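PDB 3GZ5: MutT/nudix family protein from Shewanella oneidensis, which probably acts as an ADP-ribose-responsive transcriptional regulator of NAD metabolism, joining a Nudix domain to a DNA-binding winged helix domain. Local coordinates for residues Val39-Trp53 against Lys129-Phe143. Numbering follows the deposited sequence.
Sequences VLLVQRSNHPFLGLW and KWWPLADVLQMPLAF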
ATOM      1  N   VAL B  39       4.936   7.889  18.983  1.00 51.26           N
ATOM      2  CA  VAL B  39       5.718   7.670  17.753  1.00 51.29           C
ATOM      3  C   VAL B  39       7.210   7.854  18.076  1.00 51.44           C
ATOM      4  O   VAL B  39       7.582   8.789  18.808  1.00 51.45           O
ATOM      5  CB  VAL B  39       5.182   8.547  16.563  1.00 51.20           C
ATOM      6  CG1 VAL B  39       5.131  10.011  16.939  1.00 51.77           C
ATOM      7  CG2 VAL B  39       5.989   8.356  15.280  1.00 49.55           C
ATOM      8  N   LEU B  40       8.043   6.919  17.619  1.00 50.92           N
ATOM      9  CA  LEU B  40       9.484   6.993  17.868  1.00 51.42           C
ATOM     10  C   LEU B  40      10.153   8.012  16.953  1.00 51.79           C
ATOM     11  O   LEU B  40      10.018   7.931  15.737  1.00 51.80           O
ATOM     12  CB  LEU B  40      10.177   5.641  17.684  1.00 51.27           C
ATOM     13  CG  LEU B  40      11.638   5.668  18.168  1.00 52.30           C
ATOM     14  CD1 LEU B  40      11.705   5.604  19.698  1.00 51.50           C
ATOM     15  CD2 LEU B  40      12.447   4.540  17.576  1.00 52.96           C
ATOM     16  N   LEU B  41      10.858   8.977  17.546  1.00 52.22           N
ATOM     17  CA  LEU B  41      11.540  10.024  16.780  1.00 52.66           C
ATOM     18  C   LEU B  41      13.022  10.122  17.119  1.00 53.69           C
ATOM     19  O   LEU B  41      13.472   9.673  18.181  1.00 53.06           O
ATOM     20  CB  LEU B  41      10.849  11.376  16.921  1.00 52.57           C
ATOM     21  CG  LEU B  41       9.442  11.544  16.344  1.00 51.26           C
ATOM     22  CD1 LEU B  41       9.065  13.007  16.439  1.00 52.34           C
ATOM     23  CD2 LEU B  41       9.281  11.056  14.899  1.00 50.37           C
ATOM     24  N   VAL B  42      13.772  10.665  16.162  1.00 54.91           N
ATOM     25  CA  VAL B  42      15.230  10.701  16.191  1.00 55.49           C
ATOM     26  C   VAL B  42      15.619  12.125  15.860  1.00 56.48           C
ATOM     27  O   VAL B  42      15.081  12.726  14.919  1.00 56.32           O
ATOM     28  CB  VAL B  42      15.857   9.715  15.145  1.00 55.67           C
ATOM     29  CG1 VAL B  42      17.395   9.815  15.109  1.00 54.63           C
ATOM     30  CG2 VAL B  42      15.428   8.287  15.429  1.00 54.16           C
ATOM     31  N   GLN B  43      16.517  12.685  16.664  1.00 57.84           N
ATOM     32  CA  GLN B  43      16.948  14.054  16.438  1.00 59.59           C
ATOM     33  C   GLN B  43      18.076  14.076  15.410  1.00 60.61           C
ATOM     34  O   GLN B  43      19.033  13.302  15.519  1.00 59.46           O
ATOM     35  CB  GLN B  43      17.393  14.717  17.739  1.00 59.53           C
ATOM     36  CG  GLN B  43      17.111  16.191  17.729  1.00 59.91           C
ATOM     37  CD  GLN B  43      17.759  16.954  18.874  1.00 61.36           C
ATOM     38  OE1 GLN B  43      18.518  16.398  19.689  1.00 59.96           O
ATOM     39  NE2 GLN B  43      17.472  18.246  18.929  1.00 61.31           N
ATOM     40  N   ARG B  44      17.940  14.964  14.424  1.00 62.41           N
ATOM     41  CA  ARG B  44      18.908  15.065  13.329  1.00 64.82           C
ATOM     42  C   ARG B  44      20.220  15.747  13.738  1.00 66.10           C
ATOM     43  O   ARG B  44      20.286  16.981  13.884  1.00 66.23           O
ATOM     44  CB  ARG B  44      18.297  15.794  12.129  1.00 64.96           C
ATOM     45  CG  ARG B  44      17.250  15.012  11.370  1.00 65.33           C
ATOM     46  CD  ARG B  44      17.238  15.449   9.923  1.00 68.27           C
ATOM     47  NE  ARG B  44      18.428  14.955   9.225  1.00 70.28           N
ATOM     48  CZ  ARG B  44      18.914  15.476   8.105  1.00 71.18           C
ATOM     49  NH1 ARG B  44      20.004  14.966   7.549  1.00 71.42           N
ATOM     50  NH2 ARG B  44      18.327  16.521   7.552  1.00 71.87           N
ATOM     51  N   SER B  45      21.250  14.921  13.929  1.00 67.82           N
ATOM     52  CA  SER B  45      22.615  15.380  14.193  1.00 69.33           C
ATOM     53  C   SER B  45      23.363  15.614  12.877  1.00 70.39           C
ATOM     54  O   SER B  45      24.501  15.138  12.715  1.00 70.58           O
ATOM     55  CB  SER B  45      23.358  14.314  14.987  1.00 69.63           C
ATOM     56  OG  SER B  45      23.486  13.114  14.229  1.00 70.15           O
ATOM     57  N   ASN B  46      22.735  16.349  11.951  1.00 70.92           N
ATOM     58  CA  ASN B  46      23.149  16.333  10.551  1.00 71.41           C
ATOM     59  C   ASN B  46      22.357  17.315   9.701  1.00 71.46           C
ATOM     60  O   ASN B  46      21.123  17.279   9.682  1.00 71.81           O
ATOM     61  CB  ASN B  46      22.952  14.920   9.993  1.00 71.95           C
ATOM     62  CG  ASN B  46      24.136  14.429   9.196  1.00 72.56           C
ATOM     63  OD1 ASN B  46      25.282  14.805   9.459  1.00 75.06           O
ATOM     64  ND2 ASN B  46      23.870  13.568   8.223  1.00 73.18           N
ATOM     65  N   HIS B  47      23.076  18.192   9.006  1.00 71.49           N
ATOM     66  CA  HIS B  47      22.512  19.177   8.069  1.00 71.42           C
ATOM     67  C   HIS B  47      21.981  18.383   6.854  1.00 70.95           C
ATOM     68  O   HIS B  47      22.552  17.329   6.514  1.00 70.96           O
ATOM     69  CB  HIS B  47      23.658  20.116   7.639  1.00 72.12           C
ATOM     70  CG  HIS B  47      23.346  21.591   7.696  1.00 72.98           C
ATOM     71  ND1 HIS B  47      23.984  22.451   8.570  1.00 74.61           N
ATOM     72  CD2 HIS B  47      22.532  22.368   6.940  1.00 73.35           C
ATOM     73  CE1 HIS B  47      23.557  23.687   8.368  1.00 73.93           C
ATOM     74  NE2 HIS B  47      22.678  23.664   7.381  1.00 73.75           N
ATOM     75  N   PRO B  48      20.885  18.839   6.209  1.00 70.15           N
ATOM     76  CA  PRO B  48      20.009  19.984   6.465  1.00 70.06           C
ATOM     77  C   PRO B  48      19.047  19.719   7.635  1.00 69.87           C
ATOM     78  O   PRO B  48      19.306  18.811   8.437  1.00 69.90           O
ATOM     79  CB  PRO B  48      19.245  20.141   5.141  1.00 69.92           C
ATOM     80  CG  PRO B  48      19.182  18.773   4.593  1.00 69.97           C
ATOM     81  CD  PRO B  48      20.434  18.067   5.037  1.00 69.74           C
ATOM     82  N   PHE B  49      17.964  20.501   7.735  1.00 69.46           N
ATOM     83  CA  PHE B  49      17.007  20.401   8.857  1.00 68.73           C
ATOM     84  C   PHE B  49      17.697  19.907  10.130  1.00 67.84           C
ATOM     85  O   PHE B  49      17.209  19.018  10.822  1.00 67.18           O
ATOM     86  CB  PHE B  49      15.830  19.483   8.504  1.00 69.01           C
ATOM     87  CG  PHE B  49      14.919  20.032   7.454  1.00 69.19           C
ATOM     88  CD1 PHE B  49      14.899  19.470   6.189  1.00 68.70           C
ATOM     89  CD2 PHE B  49      14.077  21.108   7.730  1.00 70.69           C
ATOM     90  CE1 PHE B  49      14.058  19.966   5.197  1.00 70.27           C
ATOM     91  CE2 PHE B  49      13.212  21.623   6.746  1.00 71.86           C
ATOM     92  CZ  PHE B  49      13.204  21.049   5.467  1.00 71.66           C
ATOM     93  N   LEU B  50      18.858  20.489  10.410  1.00 67.61           N
ATOM     94  CA  LEU B  50      19.709  20.079  11.525  1.00 67.18           C
ATOM     95  C   LEU B  50      19.039  20.374  12.883  1.00 66.96           C
ATOM     96  O   LEU B  50      18.269  21.349  13.019  1.00 66.18           O
ATOM     97  CB  LEU B  50      21.076  20.766  11.397  1.00 67.39           C
ATOM     98  CG  LEU B  50      21.968  20.941  12.630  1.00 67.31           C
ATOM     99  CD1 LEU B  50      22.821  19.708  12.866  1.00 65.36           C
ATOM    100  CD2 LEU B  50      22.811  22.214  12.461  1.00 67.17           C
ATOM    101  N   GLY B  51      19.319  19.507  13.863  1.00 66.39           N
ATOM    102  CA  GLY B  51      18.703  19.587  15.190  1.00 65.53           C
ATOM    103  C   GLY B  51      17.210  19.300  15.296  1.00 64.45           C
ATOM    104  O   GLY B  51      16.685  19.171  16.405  1.00 65.12           O
ATOM    105  N   LEU B  52      16.514  19.216  14.167  1.00 63.39           N
ATOM    106  CA  LEU B  52      15.074  18.930  14.173  1.00 62.27           C
ATOM    107  C   LEU B  52      14.807  17.442  14.402  1.00 61.20           C
ATOM    108  O   LEU B  52      15.678  16.599  14.157  1.00 61.61           O
ATOM    109  CB  LEU B  52      14.410  19.410  12.875  1.00 62.45           C
ATOM    110  CG  LEU B  52      14.375  20.922  12.639  1.00 62.95           C
ATOM    111  CD1 LEU B  52      14.053  21.263  11.209  1.00 62.77           C
ATOM    112  CD2 LEU B  52      13.362  21.586  13.567  1.00 65.36           C
ATOM    113  N   TRP B  53      13.612  17.115  14.895  1.00 59.67           N
ATOM    114  CA  TRP B  53      13.228  15.710  15.052  1.00 57.67           C
ATOM    115  C   TRP B  53      12.635  15.164  13.770  1.00 55.96           C
ATOM    116  O   TRP B  53      12.033  15.891  12.985  1.00 56.16           O
ATOM    117  CB  TRP B  53      12.278  15.498  16.235  1.00 58.11           C
ATOM    118  CG  TRP B  53      12.942  15.794  17.535  1.00 57.79           C
ATOM    119  CD1 TRP B  53      13.105  17.029  18.095  1.00 57.85           C
ATOM    120  CD2 TRP B  53      13.565  14.860  18.427  1.00 58.11           C
ATOM    121  NE1 TRP B  53      13.789  16.925  19.279  1.00 59.23           N
ATOM    122  CE2 TRP B  53      14.077  15.607  19.518  1.00 58.35           C
ATOM    123  CE3 TRP B  53      13.731  13.470  18.421  1.00 58.20           C
ATOM    124  CZ2 TRP B  53      14.746  15.013  20.589  1.00 57.98           C
ATOM    125  CZ3 TRP B  53      14.391  12.869  19.496  1.00 57.73           C
ATOM    126  CH2 TRP B  53      14.897  13.647  20.564  1.00 58.96           C
ATOM    127  N   LYS B 129      13.686   9.294  21.225  1.00 66.77           N
ATOM    128  CA  LYS B 129      12.617   9.450  22.213  1.00 64.98           C
ATOM    129  C   LYS B 129      11.232   9.065  21.675  1.00 63.36           C
ATOM    130  O   LYS B 129      10.888   9.393  20.536  1.00 62.82           O
ATOM    131  CB  LYS B 129      12.606  10.902  22.728  1.00 65.22           C
ATOM    132  CG  LYS B 129      11.601  11.208  23.842  1.00 66.27           C
ATOM    133  CD  LYS B 129      11.786  12.639  24.365  1.00 68.52           C
ATOM    134  CE  LYS B 129      10.685  13.065  25.352  1.00 69.34           C
ATOM    135  NZ  LYS B 129      10.846  12.462  26.725  1.00 70.02           N
ATOM    136  N   TRP B 130      10.447   8.375  22.505  1.00 61.55           N
ATOM    137  CA  TRP B 130       9.017   8.172  22.249  1.00 59.81           C
ATOM    138  C   TRP B 130       8.263   9.468  22.513  1.00 59.78           C
ATOM    139  O   TRP B 130       8.291   9.989  23.634  1.00 59.45           O
ATOM    140  CB  TRP B 130       8.445   7.105  23.169  1.00 58.34           C
ATOM    141  CG  TRP B 130       8.776   5.685  22.829  1.00 57.94           C
ATOM    142  CD1 TRP B 130       9.531   4.833  23.567  1.00 56.51           C
ATOM    143  CD2 TRP B 130       8.333   4.941  21.680  1.00 56.13           C
ATOM    144  NE1 TRP B 130       9.600   3.606  22.953  1.00 57.15           N
ATOM    145  CE2 TRP B 130       8.876   3.648  21.790  1.00 56.93           C
ATOM    146  CE3 TRP B 130       7.534   5.248  20.568  1.00 54.37           C
ATOM    147  CZ2 TRP B 130       8.638   2.648  20.834  1.00 55.96           C
ATOM    148  CZ3 TRP B 130       7.306   4.263  19.621  1.00 55.32           C
ATOM    149  CH2 TRP B 130       7.859   2.977  19.761  1.00 55.52           C
ATOM    150  N   TRP B 131       7.575   9.973  21.492  1.00 59.99           N
ATOM    151  CA  TRP B 131       6.804  11.203  21.599  1.00 59.96           C
ATOM    152  C   TRP B 131       5.302  10.959  21.489  1.00 59.38           C
ATOM    153  O   TRP B 131       4.871  10.236  20.603  1.00 58.75           O
ATOM    154  CB  TRP B 131       7.210  12.174  20.501  1.00 60.91           C
ATOM    155  CG  TRP B 131       8.567  12.765  20.675  1.00 62.24           C
ATOM    156  CD1 TRP B 131       9.748  12.292  20.168  1.00 63.10           C
ATOM    157  CD2 TRP B 131       8.886  13.955  21.397  1.00 63.80           C
ATOM    158  NE1 TRP B 131      10.783  13.112  20.540  1.00 63.87           N
ATOM    159  CE2 TRP B 131      10.284  14.144  21.291  1.00 64.46           C
ATOM    160  CE3 TRP B 131       8.123  14.886  22.130  1.00 63.90           C
ATOM    161  CZ2 TRP B 131      10.941  15.228  21.894  1.00 64.01           C
ATOM    162  CZ3 TRP B 131       8.772  15.962  22.722  1.00 63.50           C
ATOM    163  CH2 TRP B 131      10.167  16.118  22.607  1.00 63.74           C
ATOM    164  N   PRO B 132       4.495  11.583  22.380  1.00 59.10           N
ATOM    165  CA  PRO B 132       3.042  11.570  22.196  1.00 59.07           C
ATOM    166  C   PRO B 132       2.656  12.084  20.810  1.00 59.01           C
ATOM    167  O   PRO B 132       3.134  13.137  20.368  1.00 58.87           O
ATOM    168  CB  PRO B 132       2.541  12.523  23.289  1.00 58.76           C
ATOM    169  CG  PRO B 132       3.556  12.410  24.357  1.00 58.37           C
ATOM    170  CD  PRO B 132       4.868  12.312  23.607  1.00 59.17           C
ATOM    171  N   LEU B 133       1.820  11.329  20.115  1.00 59.44           N
ATOM    172  CA  LEU B 133       1.438  11.708  18.766  1.00 60.32           C
ATOM    173  C   LEU B 133       0.915  13.146  18.714  1.00 61.26           C
ATOM    174  O   LEU B 133       1.285  13.904  17.816  1.00 61.51           O
ATOM    175  CB  LEU B 133       0.413  10.733  18.195  1.00 59.95           C
ATOM    176  CG  LEU B 133      -0.139  11.034  16.805  1.00 58.97           C
ATOM    177  CD1 LEU B 133       0.969  11.050  15.737  1.00 57.70           C
ATOM    178  CD2 LEU B 133      -1.183  10.005  16.489  1.00 58.65           C
ATOM    179  N   ALA B 134       0.070  13.516  19.677  1.00 62.34           N
ATOM    180  CA  ALA B 134      -0.517  14.862  19.736  1.00 63.01           C
ATOM    181  C   ALA B 134       0.560  15.933  19.757  1.00 63.59           C
ATOM    182  O   ALA B 134       0.466  16.918  19.026  1.00 63.69           O
ATOM    183  CB  ALA B 134      -1.425  14.997  20.943  1.00 63.40           C
ATOM    184  N   ASP B 135       1.585  15.724  20.584  1.00 64.18           N
ATOM    185  CA  ASP B 135       2.774  16.578  20.599  1.00 65.16           C
ATOM    186  C   ASP B 135       3.480  16.659  19.243  1.00 65.59           C
ATOM    187  O   ASP B 135       3.851  17.749  18.796  1.00 65.87           O
ATOM    188  CB  ASP B 135       3.778  16.076  21.637  1.00 65.42           C
ATOM    189  CG  ASP B 135       3.302  16.279  23.065  1.00 66.33           C
ATOM    190  OD1 ASP B 135       2.081  16.499  23.267  1.00 64.73           O
ATOM    191  OD2 ASP B 135       4.169  16.202  23.977  1.00 67.04           O
ATOM    192  N   VAL B 136       3.683  15.497  18.618  1.00 65.54           N
ATOM    193  CA  VAL B 136       4.346  15.393  17.316  1.00 65.49           C
ATOM    194  C   VAL B 136       3.618  16.208  16.240  1.00 65.86           C
ATOM    195  O   VAL B 136       4.243  16.931  15.467  1.00 65.73           O
ATOM    196  CB  VAL B 136       4.498  13.897  16.905  1.00 65.24           C
ATOM    197  CG1 VAL B 136       4.733  13.735  15.407  1.00 64.75           C
ATOM    198  CG2 VAL B 136       5.606  13.261  17.699  1.00 64.58           C
ATOM    199  N   LEU B 137       2.294  16.100  16.210  1.00 66.54           N
ATOM    200  CA  LEU B 137       1.481  16.838  15.247  1.00 67.64           C
ATOM    201  C   LEU B 137       1.599  18.377  15.348  1.00 68.26           C
ATOM    202  O   LEU B 137       1.190  19.094  14.427  1.00 68.57           O
ATOM    203  CB  LEU B 137       0.012  16.393  15.321  1.00 67.48           C
ATOM    204  CG  LEU B 137      -0.323  14.908  15.109  1.00 67.62           C
ATOM    205  CD1 LEU B 137      -1.827  14.690  15.233  1.00 68.07           C
ATOM    206  CD2 LEU B 137       0.188  14.366  13.766  1.00 67.07           C
ATOM    207  N   GLN B 138       2.168  18.871  16.450  1.00 68.84           N
ATOM    208  CA  GLN B 138       2.464  20.307  16.608  1.00 69.56           C
ATOM    209  C   GLN B 138       3.968  20.644  16.596  1.00 68.88           C
ATOM    210  O   GLN B 138       4.369  21.725  17.031  1.00 69.24           O
ATOM    211  CB  GLN B 138       1.798  20.864  17.882  1.00 69.83           C
ATOM    212  CG  GLN B 138       0.371  21.374  17.665  1.00 72.20           C
ATOM    213  CD  GLN B 138      -0.649  20.253  17.511  1.00 74.42           C
ATOM    214  OE1 GLN B 138      -0.784  19.393  18.385  1.00 75.28           O
ATOM    215  NE2 GLN B 138      -1.389  20.273  16.406  1.00 75.02           N
ATOM    216  N   MET B 139       4.789  19.719  16.099  1.00 68.17           N
ATOM    217  CA  MET B 139       6.247  19.911  16.055  1.00 67.01           C
ATOM    218  C   MET B 139       6.737  20.279  14.645  1.00 66.30           C
ATOM    219  O   MET B 139       6.040  20.012  13.652  1.00 66.21           O
ATOM    220  CB  MET B 139       6.981  18.674  16.561  1.00 66.99           C
ATOM    221  CG  MET B 139       7.308  18.686  18.031  1.00 66.97           C
ATOM    222  SD  MET B 139       7.643  17.026  18.670  1.00 69.98           S
ATOM    223  CE  MET B 139       9.432  16.901  18.571  1.00 68.77           C
ATOM    224  N   PRO B 140       7.923  20.929  14.560  1.00 65.38           N
ATOM    225  CA  PRO B 140       8.539  21.209  13.269  1.00 64.16           C
ATOM    226  C   PRO B 140       9.421  20.033  12.860  1.00 62.88           C
ATOM    227  O   PRO B 140      10.607  19.964  13.222  1.00 62.85           O
ATOM    228  CB  PRO B 140       9.367  22.469  13.545  1.00 64.38           C
ATOM    229  CG  PRO B 140       9.733  22.381  15.007  1.00 64.78           C
ATOM    230  CD  PRO B 140       8.736  21.456  15.680  1.00 65.26           C
ATOM    231  N   LEU B 141       8.835  19.085  12.128  1.00 61.01           N
ATOM    232  CA  LEU B 141       9.577  17.863  11.810  1.00 58.39           C
ATOM    233  C   LEU B 141      10.401  18.069  10.555  1.00 57.42           C
ATOM    234  O   LEU B 141       9.966  18.754   9.622  1.00 56.84           O
ATOM    235  CB  LEU B 141       8.638  16.656  11.684  1.00 57.96           C
ATOM    236  CG  LEU B 141       7.803  16.346  12.933  1.00 56.30           C
ATOM    237  CD1 LEU B 141       7.032  15.065  12.745  1.00 54.53           C
ATOM    238  CD2 LEU B 141       8.654  16.261  14.199  1.00 53.65           C
ATOM    239  N   ALA B 142      11.599  17.493  10.549  1.00 56.19           N
ATOM    240  CA  ALA B 142      12.424  17.472   9.346  1.00 55.27           C
ATOM    241  C   ALA B 142      11.612  17.048   8.105  1.00 54.43           C
ATOM    242  O   ALA B 142      10.668  16.249   8.194  1.00 54.15           O
ATOM    243  CB  ALA B 142      13.630  16.571   9.544  1.00 55.23           C
ATOM    244  N   PHE B 143      11.966  17.644   6.973  1.00 53.07           N
ATOM    245  CA  PHE B 143      11.449  17.297   5.668  1.00 51.70           C
ATOM    246  C   PHE B 143       9.933  17.259   5.646  1.00 51.31           C
ATOM    247  O   PHE B 143       9.268  18.220   6.068  1.00 51.78           O
ATOM    248  CB  PHE B 143      12.047  15.970   5.185  1.00 51.69           C
ATOM    249  CG  PHE B 143      13.558  15.920   5.216  1.00 51.10           C
ATOM    250  CD1 PHE B 143      14.312  16.467   4.177  1.00 52.29           C
ATOM    251  CD2 PHE B 143      14.225  15.293   6.254  1.00 51.26           C
ATOM    252  CE1 PHE B 143      15.716  16.407   4.187  1.00 51.07           C
ATOM    253  CE2 PHE B 143      15.631  15.228   6.280  1.00 50.10           C
ATOM    254  CZ  PHE B 143      16.372  15.781   5.236  1.00 50.24           C
TER
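Trp53 and Trp131 meet in a T-shaped pair: the pyrrole edge of Trp131 points at the face of the Trp53 six-membered ring, with NE1 3.6 Å from Trp53 CE3 and planes at 70°. Gln43 CG covers the other face of Trp53, and Met139, bent at chi3, brings CE both to Trp53 CD1 (3.7 Å) and over the face of Trp131 opposite Lys129 CD. A leucine in place of Trp53 would probably leave the Trp131 edge without its aromatic face and take from the Met139 methyl one of its two rings. Phe49 directs its edge at the face of Phe143, centroids 4.9 Å apart, and takes Phe143 N over its own face. The Arg44 guanidinium approaches the same ring obliquely, planes 35° apart, while its CD packs on Ala142 CB.

On Trp131's face of the sheet, Leu41 CD1 reaches Val136 CG2, which also presses tightly on Val39 CG1 (3.4 Å). On the opposite face, Leu40 lays CB over the six-membered ring of Trp130 (CH-pi, 23° off the normal). Four nearly straight backbone hydrogen bonds pair Val39 with Trp131 and Leu41 with Lys129; Ala142 N to Trp53 O (2.9 Å) joins the loop after helix 133-136 to strand 53-54. Helix 145-162 covers Val136 and Leu141 through Ile149. Antiparallel strands 36-43 and 128-132, with a helix packed against their sheet, belong to the alpha/beta/alpha sandwich characteristic of Nudix domains.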